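Local coordinates for protein eukaryotic translation initiation factor 4 gamma 2 (Homo sapiens, PDB 4IUL) that probably serves as a scaffold in translation initiation, its HEAT-repeat MIF4G domain interacting with eIF4A, at residues 44-47 and 48-52; 160-164 and 165-169; 234-237 and 238-241; 194-197 and 198-201; 58-61 and 62-66. All coordinates share one frame; numbering follows the deposited sequence.

Interaction 1 of 5, residues 44-47 and 48-52; sequences ELLN and VGVES
Gly49 N donates to Leu45 O at 2.8 Å, the shortest sound polar bond between the end of helix 38-48 and the loop after it. The N-H...O angle is 143°. One residue earlier, Val48 N reaches Glu44 O at 3.4 Å, a weaker bond, consistent with the helix ending here. Gly49 is where helical backbone angles cease. A beta carbon built on it would lie 2.9 Å from Leu45 O, so its lack of a side chain lets the chain pass close to that oxygen. A water bridges the exit: it gives a weak bond to Asn47 O and accepts from Val50 N at 3.3 Å. The side chains meet backbone more than each other. Val50 CG2, set between the backbone N and the carbonyl carbon (chi1 of CG1 -59°), rests 3.5 Å from Leu46 O, while Leu46 CD2 and Val50 CG1 are only loosely apposed at 4.5 Å. Val48 CG1 is 3.8 Å from Glu44 O. Outside these residues, Leu46 packs on Leu84 of helix 74-87, Val48 touches Ile22 of helix 13-31, and Glu51 forms a salt bridge with Arg18. The whole is a helix C-terminus running into a short interhelical loop, of the kind that joins successive helices in the all-helical, HEAT-repeat fold of MIF4G domains.

Interaction 2 of 5, residues 160-164 and 165-169; sequences GELGK and LDLIH
A Schellman motif closes helix 141-163, with Leu167 N to Leu162 O as its 6→1 bond and Asp166 N to Gly163 O as the 4→1 turn bond nested inside it. The 6→1 bond is 3.0 Å from Leu167 N to Leu162 O and nearly straight at 165°. The inner one, Asp166 N to Gly163 O, measures 2.9 Å and closes a type I turn from Gly163 to Asp166. Asp166 takes the positive phi (62°) that identifies the C-prime residue, and its OD1 is held in a salt bridge by Arg209. Leu162 O also accepts from Leu165 N at 2.9 Å. The two donors approach from opposite faces of the carbonyl plane, so this oxygen is gripped from both sides. Reversing the chain brings apolar groups back over the helix end: Leu162 CD2 meets Leu167 CD1 at 3.8 Å, the two side chains crossing at about a right angle. Leu162 also packs on Leu116 of helix 107-127, and Leu167 on Cys81 of helix 74-87, which places the turn between neighbouring helices. In Ile168 a chi1 of 49° sets CG1 between the backbone N and the carbonyl carbon, which carries the ethyl arm to Gly163. Its CG1 lies 3.9 Å from Leu162 CB, and its CD1 ends 3.5 Å from Gly163 CA. Replacing Ile168 with a serine would remove this arm, and is likely to leave the backbone of Gly163 and the flank of Leu162 without apolar cover. Leu165 CG comes to 3.8 Å from Glu161 O.

Interaction 3 of 5, residues 234-237 and 238-241; sequences ELPA and RIRF
Ile239 is the apolar centre, touched by two residues of the preceding loop. Its CG2 meets Leu235 CD1 at 4.1 Å, the two side chains crossing at about a right angle, whereas its CG1 lies 4.0 Å from Pro236 CD, with proline ring and isoleucine side by side and pointing the same way. Leu235 continues inward onto Leu189 and Leu196. Farther out, Ala237 CB approaches Phe241 CE2 at 3.5 Å; the placement of the ring against the Ala237 carbonyl is too tight in the model to carry further conclusions. At the polar edge Pro236 occupies the N-cap position of helix 237-251, and its O receives Arg240 N at 3.4 Å, a long, weak bond but an almost straight one (174°). Arg240 then turns back over the start of the helix. Its CG is set between backbone N and carbonyl carbon (chi1 67°), and the chain runs extended from there to NE, so that the guanidinium lies with a face over Ala237 CA, NH1 being 3.5 Å from that atom. Its edge takes Leu235 O in plane, NH1 to O 3.3 Å, again a weak bond. With Arg240 cut back to an alanine, Leu235 O would probably lose this donor and the backbone at Ala237 its cover. On the other flank Arg238 reaches out to a salt bridge with Glu197 of helix 193-210. The chemistry implies a helix start with aliphatic contacts on its buried side and weak polar bonds at the surface, while the charge pair of Arg238 points to the neighbouring helix.

Interaction 4 of 5, residues 194-197 and 198-201; sequences EDLE and CLCQ
Glu194 O accepts from Cys198 N at 3.2 Å, and Cys198 CB lies 3.5 Å from the same oxygen. Next, Asp195 O takes Leu199 N at 3.2 Å with an angle of 159°, while the side chain of Asp195 touches Leu153 of helix 141-163. Leu196 O bonds Cys200 N, also at 3.2 Å, and Cys200 SG sits close by, 3.6 Å from that oxygen. The thiol is put there by a chi1 of -70°, which sets SG beside its own backbone N. These are successive i to i+4 bonds of an uninterrupted alpha helix, 193-210, one of the layered antiparallel helices of the HEAT-type MIF4G fold, and its inner face is apolar. There Leu196 CD2 meets Leu199 CD2 at 4.2 Å. Leu199 goes on to Ile177 and Leu180 of helix 170-181, whereas Cys200 touches Leu242 and Leu243 of helix 237-251. Glu197 O closes the series with Gln201 N at 3.3 Å. Its own side chain is extended beyond CG, carrying the carboxylate away from the helix to its partner Arg238.

Interaction 5 of 5, residues 58-61 and 62-66; sequences GVIL and LIVDK
Val59 CG1 and Ile63 CD1 meet at 3.7 Å, the closest apolar approach between side chains one turn apart here, and the two groups lie side by side pointing the same way. Val59 holds CG1 anti to its backbone N (chi1 171°), while Ile63 sets its ethyl arm beside its own N (chi1 -69°), which brings the end of that arm alongside the valine methyl. Ile60 CG2 and Val64 CG2 form a looser pair at 4.4 Å, with Val64 CG2 pressed more closely on Ile60 O, 3.3 Å away. Leu62 CG rests 3.5 Å from Gly58 O. All of these sit on helix 53-69, whose i to i+4 ladder spaces them one turn apart in the helical stack of the MIF4G domain. Its rungs include Leu62 N to Gly58 O at 2.9 Å. Another, Val64 N to Ile60 O, is nearly straight at 173°. Outside this shell three helices surround it: Val59 and Ile63 touch Leu84 of helix 74-87, Ile60 reaches Phe108 and Leu111 of helix 107-127, and Leu62 packs on Val26 and Leu30 of helix 13-31, where Ile63 also reaches Leu30.

Overall arrangement
Interactions 1 and 5 belong to successive helices and touch, Gly49 O lying 3.7 Å from Val59 CG2; interactions 3 and 4 meet at the other end, through Leu235 CD1 and Leu196 CD1 at 3.7 Å as well as a salt bridge. The centres of interactions 1 and 3 are about 46 Å apart, on opposite sides of the chain's centre, and interaction 2 is the most central. Interactions 4 and 5 lie wholly within helices, 4 in its opening turns and 5 mid-way, with buried apolar faces. The other three are helix ends: 2, the more buried, uses a full Schellman closure, whereas 1 and 3, farther out, rely partly on weak bonds, water or an arginine.

Interaction 1 of 5, residues 44-47 and 48-52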
loop_
_atom_site.group_PDB
_atom_site.type_symbol
_atom_site.label_atom_id
_atom_site.label_comp_id
_atom_site.label_asym_id
_atom_site.label_seq_id
_atom_site.Cartn_x
_atom_site.Cartn_y
_atom_site.Cartn_z
ATOM N N GLU A 44 7.179 18.081 13.251
ATOM C CA GLU A 44 6.086 19.045 13.301
ATOM C C GLU A 44 4.746 18.304 13.306
ATOM O O GLU A 44 3.847 18.620 14.091
ATOM C CB GLU A 44 6.150 19.979 12.090
ATOM C CG GLU A 44 5.460 21.319 12.309
ATOM C CD GLU A 44 5.366 22.140 11.032
ATOM O OE1 GLU A 44 6.318 22.087 10.217
ATOM O OE2 GLU A 44 4.344 22.844 10.854
ATOM N N LEU A 45 4.626 17.307 12.436
ATOM C CA LEU A 45 3.405 16.522 12.337
ATOM C C LEU A 45 3.089 15.827 13.653
ATOM O O LEU A 45 1.925 15.733 14.047
ATOM C CB LEU A 45 3.524 15.486 11.215
ATOM C CG LEU A 45 2.263 14.668 10.925
ATOM C CD1 LEU A 45 1.066 15.606 10.776
ATOM C CD2 LEU A 45 2.463 13.847 9.657
ATOM N N LEU A 46 4.129 15.343 14.329
ATOM C CA LEU A 46 3.966 14.665 15.612
ATOM C C LEU A 46 3.519 15.626 16.711
ATOM O O LEU A 46 2.826 15.236 17.652
ATOM C CB LEU A 46 5.284 14.008 16.036
ATOM C CG LEU A 46 5.643 12.660 15.408
ATOM C CD1 LEU A 46 7.093 12.309 15.712
ATOM C CD2 LEU A 46 4.705 11.593 15.950
ATOM N N ASN A 47 3.909 16.888 16.580
ATOM C CA ASN A 47 3.572 17.888 17.577
ATOM C C ASN A 47 2.094 18.268 17.601
ATOM O O ASN A 47 1.552 18.567 18.667
ATOM C CB ASN A 47 4.431 19.141 17.358
ATOM C CG ASN A 47 4.150 20.233 18.381
ATOM O OD1 ASN A 47 4.284 20.020 19.588
ATOM N ND2 ASN A 47 3.760 21.411 17.900
ATOM N N VAL A 48 1.441 18.243 16.441
ATOM C CA VAL A 48 0.029 18.628 16.362
ATOM C C VAL A 48 -0.970 17.558 15.885
ATOM O O VAL A 48 -2.182 17.726 16.039
ATOM C CB VAL A 48 -0.135 19.867 15.455
ATOM C CG1 VAL A 48 0.175 19.498 14.004
ATOM C CG2 VAL A 48 -1.539 20.428 15.589
ATOM N N GLY A 49 -0.474 16.455 15.334
ATOM C CA GLY A 49 -1.380 15.435 14.833
ATOM C C GLY A 49 -1.657 14.191 15.654
ATOM O O GLY A 49 -2.046 13.174 15.088
ATOM N N VAL A 50 -1.485 14.246 16.969
ATOM C CA VAL A 50 -1.746 13.069 17.797
ATOM C C VAL A 50 -2.604 13.403 19.010
ATOM O O VAL A 50 -2.805 12.576 19.894
ATOM C CB VAL A 50 -0.430 12.417 18.288
ATOM C CG1 VAL A 50 0.416 12.005 17.108
ATOM C CG2 VAL A 50 0.334 13.386 19.175
ATOM N N GLU A 51 -3.117 14.622 19.032
ATOM C CA GLU A 51 -3.944 15.114 20.126
ATOM C C GLU A 51 -5.088 14.205 20.595
ATOM O O GLU A 51 -5.289 14.044 21.788
ATOM C CB GLU A 51 -4.512 16.474 19.727
ATOM C CG GLU A 51 -5.273 17.186 20.820
ATOM C CD GLU A 51 -6.010 18.405 20.300
ATOM O OE1 GLU A 51 -5.378 19.255 19.637
ATOM O OE2 GLU A 51 -7.224 18.509 20.556
ATOM N N SER A 52 -5.845 13.627 19.662
ATOM C CA SER A 52 -6.985 12.767 20.023
ATOM C C SER A 52 -7.412 11.822 18.901
ATOM O O SER A 52 -6.835 11.828 17.816
ATOM C CB SER A 52 -8.189 13.630 20.409
ATOM O OG SER A 52 -8.700 14.308 19.274
HETATM O O HOH W 1 -1.351 16.851 18.944
#

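Interaction 2 of 5, residues 160-164 and 165-169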
loop_
_atom_site.group_PDB
_atom_site.type_symbol
_atom_site.label_atom_id
_atom_site.label_comp_id
_atom_site.label_asym_id
_atom_site.label_seq_id
_atom_site.Cartn_x
_atom_site.Cartn_y
_atom_site.Cartn_z
ATOM N N GLY A 160 2.305 -2.407 -0.158
ATOM C CA GLY A 160 3.524 -3.181 -0.031
ATOM C C GLY A 160 4.484 -2.533 0.958
ATOM O O GLY A 160 5.017 -3.209 1.847
ATOM N N GLU A 161 4.695 -1.224 0.826
ATOM C CA GLU A 161 5.611 -0.507 1.714
ATOM C C GLU A 161 5.200 -0.521 3.187
ATOM O O GLU A 161 6.055 -0.489 4.072
ATOM C CB GLU A 161 5.792 0.940 1.243
ATOM C CG GLU A 161 6.641 1.080 -0.018
ATOM C CD GLU A 161 8.062 0.559 0.159
ATOM O OE1 GLU A 161 8.422 -0.434 -0.507
ATOM O OE2 GLU A 161 8.823 1.137 0.967
ATOM N N LEU A 162 3.898 -0.557 3.449
ATOM C CA LEU A 162 3.404 -0.590 4.816
ATOM C C LEU A 162 3.595 -1.996 5.389
ATOM O O LEU A 162 3.991 -2.156 6.546
ATOM C CB LEU A 162 1.925 -0.199 4.856
ATOM C CG LEU A 162 1.567 1.265 4.536
ATOM C CD1 LEU A 162 0.061 1.404 4.407
ATOM C CD2 LEU A 162 2.096 2.188 5.630
ATOM N N GLY A 163 3.308 -3.008 4.577
ATOM C CA GLY A 163 3.473 -4.382 5.025
ATOM C C GLY A 163 4.904 -4.647 5.479
ATOM O O GLY A 163 5.149 -5.347 6.458
ATOM N N LYS A 164 5.853 -4.064 4.760
ATOM C CA LYS A 164 7.265 -4.212 5.074
ATOM C C LYS A 164 7.592 -3.756 6.504
ATOM O O LYS A 164 8.534 -4.249 7.112
ATOM C CB LYS A 164 8.078 -3.415 4.048
ATOM C CG LYS A 164 9.584 -3.433 4.212
ATOM C CD LYS A 164 10.231 -2.805 2.974
ATOM C CE LYS A 164 11.652 -2.327 3.238
ATOM N NZ LYS A 164 11.670 -1.115 4.122
ATOM N N LEU A 165 6.800 -2.830 7.041
ATOM C CA LEU A 165 7.019 -2.306 8.392
ATOM C C LEU A 165 5.996 -2.865 9.383
ATOM O O LEU A 165 5.858 -2.359 10.499
ATOM C CB LEU A 165 6.919 -0.775 8.374
ATOM C CG LEU A 165 7.857 -0.035 7.411
ATOM C CD1 LEU A 165 7.447 1.424 7.293
ATOM C CD2 LEU A 165 9.281 -0.145 7.912
ATOM N N ASP A 166 5.287 -3.907 8.952
ATOM C CA ASP A 166 4.259 -4.581 9.740
ATOM C C ASP A 166 3.083 -3.676 10.120
ATOM O O ASP A 166 2.474 -3.847 11.177
ATOM C CB ASP A 166 4.869 -5.218 11.004
ATOM C CG ASP A 166 4.075 -6.447 11.486
ATOM O OD1 ASP A 166 3.776 -7.329 10.647
ATOM O OD2 ASP A 166 3.755 -6.542 12.697
ATOM N N LEU A 167 2.756 -2.733 9.240
ATOM C CA LEU A 167 1.646 -1.804 9.468
ATOM C C LEU A 167 0.297 -2.297 8.914
ATOM O O LEU A 167 -0.747 -1.736 9.243
ATOM C CB LEU A 167 2.005 -0.417 8.912
ATOM C CG LEU A 167 3.126 0.263 9.724
ATOM C CD1 LEU A 167 3.537 1.604 9.104
ATOM C CD2 LEU A 167 2.643 0.459 11.161
ATOM N N ILE A 168 0.321 -3.323 8.060
ATOM C CA ILE A 168 -0.901 -3.940 7.537
ATOM C C ILE A 168 -0.648 -5.451 7.536
ATOM O O ILE A 168 0.501 -5.881 7.644
ATOM C CB ILE A 168 -1.297 -3.443 6.106
ATOM C CG1 ILE A 168 -0.105 -3.505 5.150
ATOM C CG2 ILE A 168 -1.913 -2.043 6.189
ATOM C CD1 ILE A 168 0.083 -4.869 4.512
ATOM N N HIS A 169 -1.708 -6.249 7.419
ATOM C CA HIS A 169 -1.599 -7.710 7.474
ATOM C C HIS A 169 -1.557 -8.529 6.164
ATOM O O HIS A 169 -1.695 -7.992 5.054
ATOM C CB HIS A 169 -2.720 -8.237 8.371
ATOM C CG HIS A 169 -2.682 -7.682 9.764
ATOM N ND1 HIS A 169 -3.800 -7.610 10.570
ATOM C CD2 HIS A 169 -1.661 -7.165 10.490
ATOM C CE1 HIS A 169 -3.469 -7.070 11.731
ATOM N NE2 HIS A 169 -2.177 -6.791 11.708
#

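Interaction 3 of 5, residues 234-237 and 238-241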
loop_
_atom_site.group_PDB
_atom_site.type_symbol
_atom_site.label_atom_id
_atom_site.label_comp_id
_atom_site.label_asym_id
_atom_site.label_seq_id
_atom_site.Cartn_x
_atom_site.Cartn_y
_atom_site.Cartn_z
ATOM N N GLU A 234 4.311 -12.997 -25.653
ATOM C CA GLU A 234 3.486 -11.796 -25.649
ATOM C C GLU A 234 4.048 -10.715 -24.726
ATOM O O GLU A 234 3.678 -9.545 -24.834
ATOM C CB GLU A 234 2.065 -12.144 -25.207
ATOM C CG GLU A 234 1.473 -13.371 -25.890
ATOM C CD GLU A 234 1.487 -13.263 -27.402
ATOM O OE1 GLU A 234 0.917 -12.287 -27.938
ATOM O OE2 GLU A 234 2.067 -14.157 -28.054
ATOM N N LEU A 235 4.942 -11.109 -23.825
ATOM C CA LEU A 235 5.532 -10.174 -22.874
ATOM C C LEU A 235 6.923 -9.704 -23.272
ATOM O O LEU A 235 7.724 -10.476 -23.797
ATOM C CB LEU A 235 5.612 -10.817 -21.489
ATOM C CG LEU A 235 4.319 -11.359 -20.879
ATOM C CD1 LEU A 235 4.640 -12.070 -19.579
ATOM C CD2 LEU A 235 3.337 -10.221 -20.645
ATOM N N PRO A 236 7.231 -8.421 -23.018
ATOM C CA PRO A 236 8.537 -7.842 -23.344
ATOM C C PRO A 236 9.672 -8.658 -22.729
ATOM O O PRO A 236 9.437 -9.503 -21.866
ATOM C CB PRO A 236 8.441 -6.441 -22.747
ATOM C CG PRO A 236 7.007 -6.106 -22.956
ATOM C CD PRO A 236 6.307 -7.380 -22.534
ATOM N N ALA A 237 10.898 -8.400 -23.167
ATOM C CA ALA A 237 12.053 -9.123 -22.649
ATOM C C ALA A 237 12.256 -8.821 -21.171
ATOM O O ALA A 237 12.379 -9.735 -20.358
ATOM C CB ALA A 237 13.305 -8.751 -23.438
ATOM N N ARG A 238 12.287 -7.536 -20.831
ATOM C CA ARG A 238 12.480 -7.101 -19.451
ATOM C C ARG A 238 11.506 -7.753 -18.479
ATOM O O ARG A 238 11.898 -8.169 -17.392
ATOM C CB ARG A 238 12.343 -5.578 -19.343
ATOM C CG ARG A 238 12.340 -5.053 -17.904
ATOM C CD ARG A 238 12.418 -3.524 -17.835
ATOM N NE ARG A 238 11.140 -2.871 -17.544
ATOM C CZ ARG A 238 10.045 -2.966 -18.297
ATOM N NH1 ARG A 238 10.050 -3.697 -19.405
ATOM N NH2 ARG A 238 8.942 -2.313 -17.951
ATOM N N ILE A 239 10.238 -7.836 -18.872
ATOM C CA ILE A 239 9.211 -8.421 -18.018
ATOM C C ILE A 239 9.464 -9.893 -17.705
ATOM O O ILE A 239 9.477 -10.287 -16.540
ATOM C CB ILE A 239 7.808 -8.272 -18.650
ATOM C CG1 ILE A 239 7.448 -6.788 -18.770
ATOM C CG2 ILE A 239 6.771 -9.009 -17.812
ATOM C CD1 ILE A 239 7.423 -6.033 -17.447
ATOM N N ARG A 240 9.675 -10.711 -18.731
ATOM C CA ARG A 240 9.909 -12.123 -18.476
ATOM C C ARG A 240 11.259 -12.399 -17.815
ATOM O O ARG A 240 11.470 -13.477 -17.269
ATOM C CB ARG A 240 9.744 -12.954 -19.753
ATOM C CG ARG A 240 10.761 -12.736 -20.847
ATOM C CD ARG A 240 10.590 -13.834 -21.892
ATOM N NE ARG A 240 11.611 -13.799 -22.934
ATOM C CZ ARG A 240 11.614 -12.944 -23.952
ATOM N NH1 ARG A 240 10.645 -12.045 -24.070
ATOM N NH2 ARG A 240 12.585 -12.994 -24.852
ATOM N N PHE A 241 12.172 -11.433 -17.849
ATOM C CA PHE A 241 13.462 -11.625 -17.193
ATOM C C PHE A 241 13.299 -11.262 -15.719
ATOM O O PHE A 241 14.029 -11.754 -14.854
ATOM C CB PHE A 241 14.550 -10.747 -17.822
ATOM C CG PHE A 241 14.907 -11.133 -19.239
ATOM C CD1 PHE A 241 14.949 -12.474 -19.624
ATOM C CD2 PHE A 241 15.223 -10.155 -20.182
ATOM C CE1 PHE A 241 15.301 -12.835 -20.925
ATOM C CE2 PHE A 241 15.577 -10.505 -21.483
ATOM C CZ PHE A 241 15.615 -11.849 -21.856
#

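Interaction 4 of 5, residues 194-197 and 198-201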
loop_
_atom_site.group_PDB
_atom_site.type_symbol
_atom_site.label_atom_id
_atom_site.label_comp_id
_atom_site.label_asym_id
_atom_site.label_seq_id
_atom_site.Cartn_x
_atom_site.Cartn_y
_atom_site.Cartn_z
ATOM N N GLU A 194 3.173 -3.689 -16.825
ATOM C CA GLU A 194 3.291 -2.964 -15.566
ATOM C C GLU A 194 2.550 -3.644 -14.416
ATOM O O GLU A 194 2.838 -3.393 -13.248
ATOM C CB GLU A 194 2.825 -1.514 -15.739
ATOM C CG GLU A 194 1.430 -1.351 -16.288
ATOM C CD GLU A 194 1.170 0.069 -16.750
ATOM O OE1 GLU A 194 1.841 0.502 -17.714
ATOM O OE2 GLU A 194 0.309 0.752 -16.150
ATOM N N ASP A 195 1.602 -4.512 -14.746
ATOM C CA ASP A 195 0.875 -5.240 -13.716
ATOM C C ASP A 195 1.802 -6.322 -13.159
ATOM O O ASP A 195 1.915 -6.502 -11.942
ATOM C CB ASP A 195 -0.390 -5.866 -14.304
ATOM C CG ASP A 195 -1.641 -5.078 -13.960
ATOM O OD1 ASP A 195 -1.548 -3.839 -13.797
ATOM O OD2 ASP A 195 -2.722 -5.696 -13.858
ATOM N N LEU A 196 2.479 -7.029 -14.060
ATOM C CA LEU A 196 3.404 -8.082 -13.670
ATOM C C LEU A 196 4.669 -7.509 -13.041
ATOM O O LEU A 196 5.286 -8.146 -12.189
ATOM C CB LEU A 196 3.760 -8.948 -14.881
ATOM C CG LEU A 196 2.678 -9.952 -15.284
ATOM C CD1 LEU A 196 3.058 -10.665 -16.574
ATOM C CD2 LEU A 196 2.504 -10.954 -14.160
ATOM N N GLU A 197 5.053 -6.304 -13.452
ATOM C CA GLU A 197 6.248 -5.674 -12.907
ATOM C C GLU A 197 5.997 -5.279 -11.449
ATOM O O GLU A 197 6.897 -5.351 -10.613
ATOM C CB GLU A 197 6.625 -4.432 -13.722
ATOM C CG GLU A 197 8.041 -3.933 -13.465
ATOM C CD GLU A 197 8.324 -2.590 -14.121
ATOM O OE1 GLU A 197 7.826 -2.353 -15.244
ATOM O OE2 GLU A 197 9.056 -1.774 -13.517
ATOM N N CYS A 198 4.771 -4.852 -11.160
ATOM C CA CYS A 198 4.386 -4.459 -9.808
ATOM C C CYS A 198 4.429 -5.705 -8.917
ATOM O O CYS A 198 4.948 -5.665 -7.805
ATOM C CB CYS A 198 2.974 -3.867 -9.828
ATOM S SG CYS A 198 2.355 -3.186 -8.263
ATOM N N LEU A 199 3.889 -6.813 -9.426
ATOM C CA LEU A 199 3.863 -8.077 -8.694
ATOM C C LEU A 199 5.259 -8.486 -8.236
ATOM O O LEU A 199 5.449 -8.889 -7.091
ATOM C CB LEU A 199 3.264 -9.186 -9.560
ATOM C CG LEU A 199 3.395 -10.604 -8.998
ATOM C CD1 LEU A 199 2.591 -10.730 -7.712
ATOM C CD2 LEU A 199 2.912 -11.603 -10.027
ATOM N N CYS A 200 6.240 -8.381 -9.124
ATOM C CA CYS A 200 7.598 -8.745 -8.750
ATOM C C CYS A 200 8.130 -7.810 -7.667
ATOM O O CYS A 200 8.915 -8.223 -6.819
ATOM C CB CYS A 200 8.513 -8.734 -9.980
ATOM S SG CYS A 200 8.156 -10.091 -11.142
ATOM N N GLN A 201 7.698 -6.554 -7.694
ATOM C CA GLN A 201 8.123 -5.582 -6.695
ATOM C C GLN A 201 7.609 -6.041 -5.334
ATOM O O GLN A 201 8.381 -6.201 -4.388
ATOM C CB GLN A 201 7.544 -4.205 -7.013
ATOM C CG GLN A 201 7.970 -3.132 -6.037
ATOM C CD GLN A 201 9.466 -2.887 -6.079
ATOM O OE1 GLN A 201 9.985 -2.319 -7.041
ATOM N NE2 GLN A 201 10.171 -3.329 -5.040
#

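Interaction 5 of 5, residues 58-61 and 62-66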
loop_
_atom_site.group_PDB
_atom_site.type_symbol
_atom_site.label_atom_id
_atom_site.label_comp_id
_atom_site.label_asym_id
_atom_site.label_seq_id
_atom_site.Cartn_x
_atom_site.Cartn_y
_atom_site.Cartn_z
ATOM N N GLY A 58 -8.405 12.163 10.812
ATOM C CA GLY A 58 -8.161 13.080 9.709
ATOM C C GLY A 58 -6.748 12.940 9.169
ATOM O O GLY A 58 -6.539 12.846 7.955
ATOM N N VAL A 59 -5.774 12.933 10.073
ATOM C CA VAL A 59 -4.377 12.771 9.686
ATOM C C VAL A 59 -4.196 11.557 8.770
ATOM O O VAL A 59 -3.537 11.648 7.740
ATOM C CB VAL A 59 -3.468 12.596 10.927
ATOM C CG1 VAL A 59 -2.047 12.211 10.488
ATOM C CG2 VAL A 59 -3.449 13.884 11.739
ATOM N N ILE A 60 -4.784 10.424 9.150
ATOM C CA ILE A 60 -4.685 9.195 8.352
ATOM C C ILE A 60 -5.344 9.371 6.987
ATOM O O ILE A 60 -4.832 8.897 5.969
ATOM C CB ILE A 60 -5.336 7.994 9.092
ATOM C CG1 ILE A 60 -4.481 7.619 10.311
ATOM C CG2 ILE A 60 -5.479 6.804 8.155
ATOM C CD1 ILE A 60 -5.146 6.644 11.261
ATOM N N LEU A 61 -6.484 10.054 6.978
ATOM C CA LEU A 61 -7.206 10.314 5.745
ATOM C C LEU A 61 -6.339 11.145 4.793
ATOM O O LEU A 61 -6.270 10.872 3.596
ATOM C CB LEU A 61 -8.508 11.068 6.050
ATOM C CG LEU A 61 -9.337 11.446 4.817
ATOM C CD1 LEU A 61 -9.779 10.164 4.096
ATOM C CD2 LEU A 61 -10.546 12.266 5.234
ATOM N N LEU A 62 -5.668 12.161 5.324
ATOM C CA LEU A 62 -4.831 13.022 4.488
ATOM C C LEU A 62 -3.566 12.334 3.967
ATOM O O LEU A 62 -3.193 12.510 2.799
ATOM C CB LEU A 62 -4.475 14.296 5.261
ATOM C CG LEU A 62 -5.674 15.217 5.544
ATOM C CD1 LEU A 62 -5.261 16.350 6.471
ATOM C CD2 LEU A 62 -6.227 15.765 4.219
ATOM N N ILE A 63 -2.929 11.537 4.825
ATOM C CA ILE A 63 -1.708 10.818 4.460
ATOM C C ILE A 63 -1.973 9.855 3.298
ATOM O O ILE A 63 -1.253 9.869 2.286
ATOM C CB ILE A 63 -1.137 10.025 5.676
ATOM C CG1 ILE A 63 -0.605 10.999 6.729
ATOM C CG2 ILE A 63 -0.031 9.089 5.228
ATOM C CD1 ILE A 63 -0.054 10.333 7.990
ATOM N N VAL A 64 -3.003 9.024 3.437
ATOM C CA VAL A 64 -3.341 8.077 2.382
ATOM C C VAL A 64 -3.742 8.828 1.107
ATOM O O VAL A 64 -3.477 8.363 -0.006
ATOM C CB VAL A 64 -4.464 7.131 2.835
ATOM C CG1 VAL A 64 -4.828 6.180 1.714
ATOM C CG2 VAL A 64 -3.997 6.331 4.059
ATOM N N ASP A 65 -4.375 9.990 1.282
ATOM C CA ASP A 65 -4.780 10.859 0.166
ATOM C C ASP A 65 -3.527 11.203 -0.660
ATOM O O ASP A 65 -3.484 10.993 -1.873
ATOM C CB ASP A 65 -5.376 12.175 0.703
ATOM C CG ASP A 65 -6.900 12.232 0.617
ATOM O OD1 ASP A 65 -7.537 11.189 0.325
ATOM O OD2 ASP A 65 -7.457 13.337 0.855
ATOM N N LYS A 66 -2.515 11.737 0.019
ATOM C CA LYS A 66 -1.259 12.137 -0.620
ATOM C C LYS A 66 -0.484 10.956 -1.216
ATOM O O LYS A 66 0.087 11.078 -2.299
ATOM C CB LYS A 66 -0.371 12.876 0.387
ATOM C CG LYS A 66 0.870 13.529 -0.212
ATOM C CD LYS A 66 0.499 14.640 -1.187
ATOM C CE LYS A 66 1.728 15.384 -1.693
ATOM N NZ LYS A 66 1.358 16.564 -2.530
#